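Local coordinates for beta-d-glucoside glucohydrolase (Hypocrea jecorina, PDB 3ZZ1), which probably hydrolyses terminal, non-reducing beta-D-glucosyl residues with release of beta-D-glucose, as a family 3 beta-glucosidase in cellulose breakdown, at residues G65-T73 with N310-N318. Residues are numbered along the deposited sequence; the frame is centred on the assembly and turned at random. Where two conformers were deposited one is given.
Sequences GVRYSTGST and NISRNVQGN. With NAG (2-acetamido-2-deoxy-beta-D-glucopyranose), chain B.
I311 reaches into the 65-73 loop with both branches. Its CG1 stands between the backbone N and the carbonyl carbon (chi1 47°), a setting that carries CD1 against O (3.4 Å) and CB of Y68 while CG2 meets CG1 of V66 (3.8 Å). The I311 carbonyl oxygen takes the backbone N-H of T70 (3.0 Å) nearly head-on. Turned away from the S69 nitrogen (chi1 176°), OG of S69 comes to lie beside the same oxygen, accepts from G71 N in an ST turn and reaches O of R313 through a water. OG1 of T70 holds two more waters, one shared with O of S312 and the other with OG of S312. Further on, N-H of V315 bonds to O of G71 (2.8 Å); G71, lacking a side chain, lets its CA come within 3.3 Å of R313 O. Asx turns shape the partner loop: N310 OD1 accepts from S312 N, N314 OD1 from Q316 N. CG of Q316 lies against OG1 of T73 (3.5 Å), itself hydrogen-bonded to E100 of helix 87-103. Two irregular loops, one following strand 58-60 of the family 3 N-terminal domain, the other preceding helix 320-329, are thus joined by main-chain bonds, bridging waters and I311 packing beside N310, an N-glycosylation site.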
loop_
_atom_site.group_PDB
_atom_site.type_symbol
_atom_site.label_atom_id
_atom_site.label_comp_id
_atom_site.label_asym_id
_atom_site.label_seq_id
_atom_site.Cartn_x
_atom_site.Cartn_y
_atom_site.Cartn_z
ATOM N N GLY A 65 9.272 6.170 -3.464
ATOM C CA GLY A 65 10.423 7.036 -3.677
ATOM C C GLY A 65 10.430 7.755 -5.007
ATOM O O GLY A 65 9.502 7.621 -5.810
ATOM N N VAL A 66 11.495 8.517 -5.233
ATOM C CA VAL A 66 11.608 9.376 -6.408
ATOM C C VAL A 66 12.011 8.550 -7.624
ATOM O O VAL A 66 13.086 7.953 -7.646
ATOM C CB VAL A 66 12.634 10.522 -6.182
ATOM C CG1 VAL A 66 12.632 11.485 -7.358
ATOM C CG2 VAL A 66 12.340 11.274 -4.886
ATOM N N ARG A 67 11.145 8.528 -8.636
ATOM C CA ARG A 67 11.423 7.809 -9.880
ATOM C C ARG A 67 12.409 8.563 -10.765
ATOM O O ARG A 67 12.385 9.791 -10.820
ATOM C CB ARG A 67 10.126 7.560 -10.648
ATOM C CG ARG A 67 10.239 6.560 -11.798
ATOM C CD ARG A 67 8.919 6.461 -12.526
ATOM N NE ARG A 67 8.920 5.439 -13.565
ATOM C CZ ARG A 67 7.905 5.214 -14.396
ATOM N NH1 ARG A 67 6.791 5.942 -14.314
ATOM N NH2 ARG A 67 8.005 4.260 -15.311
ATOM N N TYR A 68 13.263 7.800 -11.448
ATOM C CA TYR A 68 14.281 8.299 -12.389
ATOM C C TYR A 68 15.459 9.000 -11.717
ATOM O O TYR A 68 16.372 9.477 -12.389
ATOM C CB TYR A 68 13.673 9.200 -13.478
ATOM C CG TYR A 68 12.556 8.574 -14.284
ATOM C CD1 TYR A 68 12.766 7.408 -15.027
ATOM C CD2 TYR A 68 11.295 9.165 -14.323
ATOM C CE1 TYR A 68 11.736 6.842 -15.775
ATOM C CE2 TYR A 68 10.269 8.618 -15.063
ATOM C CZ TYR A 68 10.490 7.456 -15.788
ATOM O OH TYR A 68 9.457 6.916 -16.517
ATOM N N SER A 69 15.450 9.046 -10.393
ATOM C CA SER A 69 16.526 9.680 -9.656
ATOM C C SER A 69 17.720 8.747 -9.520
ATOM O O SER A 69 17.565 7.528 -9.437
ATOM C CB SER A 69 16.039 10.127 -8.280
ATOM O OG SER A 69 17.097 10.670 -7.513
ATOM N N THR A 70 18.910 9.338 -9.506
ATOM C CA THR A 70 20.145 8.590 -9.329
ATOM C C THR A 70 20.739 8.823 -7.946
ATOM O O THR A 70 21.745 8.215 -7.596
ATOM C CB THR A 70 21.196 8.947 -10.406
ATOM O OG1 THR A 70 21.378 10.368 -10.446
ATOM C CG2 THR A 70 20.750 8.442 -11.773
ATOM N N GLY A 71 20.115 9.693 -7.158
ATOM C CA GLY A 71 20.599 9.963 -5.809
ATOM C C GLY A 71 19.543 9.833 -4.728
ATOM O O GLY A 71 19.614 10.503 -3.697
ATOM N N SER A 72 18.566 8.963 -4.959
ATOM C CA SER A 72 17.455 8.794 -4.029
ATOM C C SER A 72 17.426 7.406 -3.402
ATOM O O SER A 72 18.038 6.462 -3.914
ATOM C CB SER A 72 16.128 9.070 -4.731
ATOM O OG SER A 72 15.959 8.184 -5.825
ATOM N N THR A 73 16.713 7.308 -2.284
ATOM C CA THR A 73 16.490 6.049 -1.600
ATOM C C THR A 73 15.368 5.274 -2.290
ATOM O O THR A 73 14.373 5.855 -2.722
ATOM C CB THR A 73 16.141 6.289 -0.106
ATOM O OG1 THR A 73 17.230 6.965 0.541
ATOM C CG2 THR A 73 15.847 4.983 0.628
ATOM N N ASN A 310 15.805 18.684 -9.608
ATOM C CA ASN A 310 17.042 18.016 -9.965
ATOM C C ASN A 310 17.071 16.626 -9.342
ATOM O O ASN A 310 17.184 16.481 -8.123
ATOM C CB ASN A 310 18.247 18.862 -9.531
ATOM C CG ASN A 310 19.577 18.262 -9.944
ATOM O OD1 ASN A 310 19.662 17.098 -10.347
ATOM N ND2 ASN A 310 20.630 19.066 -9.843
ATOM N N ILE A 311 16.953 15.605 -10.185
ATOM C CA ILE A 311 16.937 14.216 -9.707
ATOM C C ILE A 311 18.322 13.560 -9.736
ATOM O O ILE A 311 18.445 12.344 -9.588
ATOM C CB ILE A 311 15.871 13.348 -10.438
ATOM C CG1 ILE A 311 15.938 13.566 -11.953
ATOM C CG2 ILE A 311 14.461 13.655 -9.886
ATOM C CD1 ILE A 311 15.102 12.598 -12.756
ATOM N N SER A 312 19.364 14.368 -9.910
ATOM C CA SER A 312 20.738 13.870 -9.807
ATOM C C SER A 312 21.307 14.084 -8.401
ATOM O O SER A 312 22.335 13.496 -8.041
ATOM C CB SER A 312 21.639 14.515 -10.863
ATOM O OG SER A 312 21.260 14.104 -12.165
ATOM N N ARG A 313 20.629 14.918 -7.612
ATOM C CA ARG A 313 21.047 15.219 -6.244
ATOM C C ARG A 313 20.989 13.992 -5.357
ATOM O O ARG A 313 20.020 13.225 -5.415
ATOM C CB ARG A 313 20.148 16.291 -5.633
ATOM C CG ARG A 313 20.558 17.705 -5.925
ATOM C CD ARG A 313 19.541 18.666 -5.346
ATOM N NE ARG A 313 19.475 19.893 -6.136
ATOM C CZ ARG A 313 18.365 20.591 -6.344
ATOM N NH1 ARG A 313 17.211 20.189 -5.822
ATOM N NH2 ARG A 313 18.409 21.692 -7.083
ATOM N N ASN A 314 22.024 13.819 -4.535
ATOM C CA ASN A 314 22.036 12.787 -3.505
ATOM C C ASN A 314 21.263 13.285 -2.295
ATOM O O ASN A 314 21.766 14.089 -1.500
ATOM C CB ASN A 314 23.467 12.402 -3.117
ATOM C CG ASN A 314 23.527 11.175 -2.205
ATOM O OD1 ASN A 314 22.570 10.851 -1.490
ATOM N ND2 ASN A 314 24.667 10.491 -2.222
ATOM N N VAL A 315 20.034 12.797 -2.169
ATOM C CA VAL A 315 19.109 13.251 -1.132
ATOM C C VAL A 315 18.839 12.171 -0.072
ATOM O O VAL A 315 17.906 12.291 0.725
ATOM C CB VAL A 315 17.778 13.733 -1.764
ATOM C CG1 VAL A 315 18.034 14.900 -2.725
ATOM C CG2 VAL A 315 17.061 12.578 -2.495
ATOM N N GLN A 316 19.668 11.128 -0.061
ATOM C CA GLN A 316 19.442 9.953 0.787
ATOM C C GLN A 316 19.583 10.228 2.281
ATOM O O GLN A 316 18.770 9.750 3.076
ATOM C CB GLN A 316 20.374 8.800 0.390
ATOM C CG GLN A 316 20.093 8.199 -0.982
ATOM C CD GLN A 316 21.190 7.258 -1.432
ATOM O OE1 GLN A 316 21.344 6.159 -0.897
ATOM N NE2 GLN A 316 21.959 7.686 -2.426
ATOM N N GLY A 317 20.605 10.994 2.658
ATOM C CA GLY A 317 20.961 11.157 4.066
ATOM C C GLY A 317 21.097 9.799 4.743
ATOM O O GLY A 317 21.747 8.896 4.208
ATOM N N ASN A 318 20.478 9.656 5.912
ATOM C CA ASN A 318 20.462 8.399 6.653
ATOM C C ASN A 318 19.088 7.710 6.583
ATOM O O ASN A 318 18.739 6.912 7.463
ATOM C CB ASN A 318 20.868 8.659 8.108
ATOM C CG ASN A 318 21.522 7.456 8.764
ATOM O OD1 ASN A 318 21.904 7.509 9.930
ATOM N ND2 ASN A 318 21.651 6.366 8.018
HETATM C C1 NAG B . 21.954 18.614 -10.167
HETATM C C2 NAG B . 22.818 19.740 -10.726
HETATM C C3 NAG B . 24.282 19.302 -10.840
HETATM C C4 NAG B . 24.771 18.643 -9.548
HETATM C C5 NAG B . 23.811 17.536 -9.138
HETATM C C6 NAG B . 24.235 16.836 -7.847
HETATM C C7 NAG B . 21.814 21.387 -12.242
HETATM C C8 NAG B . 21.255 21.623 -13.611
HETATM N N2 NAG B . 22.254 20.154 -12.000
HETATM O O3 NAG B . 25.084 20.433 -11.090
HETATM O O4 NAG B . 26.061 18.107 -9.715
HETATM O O5 NAG B . 22.531 18.112 -8.977
HETATM O O6 NAG B . 24.019 17.674 -6.730
HETATM O O7 NAG B . 21.847 22.307 -11.423
HETATM O O HOH W 1 17.216 13.041 -6.318
HETATM O O HOH W 2 23.552 11.300 -9.201
HETATM O O HOH W 3 21.314 11.491 -12.844
HETATM O O HOH W 4 19.209 5.256 0.982
#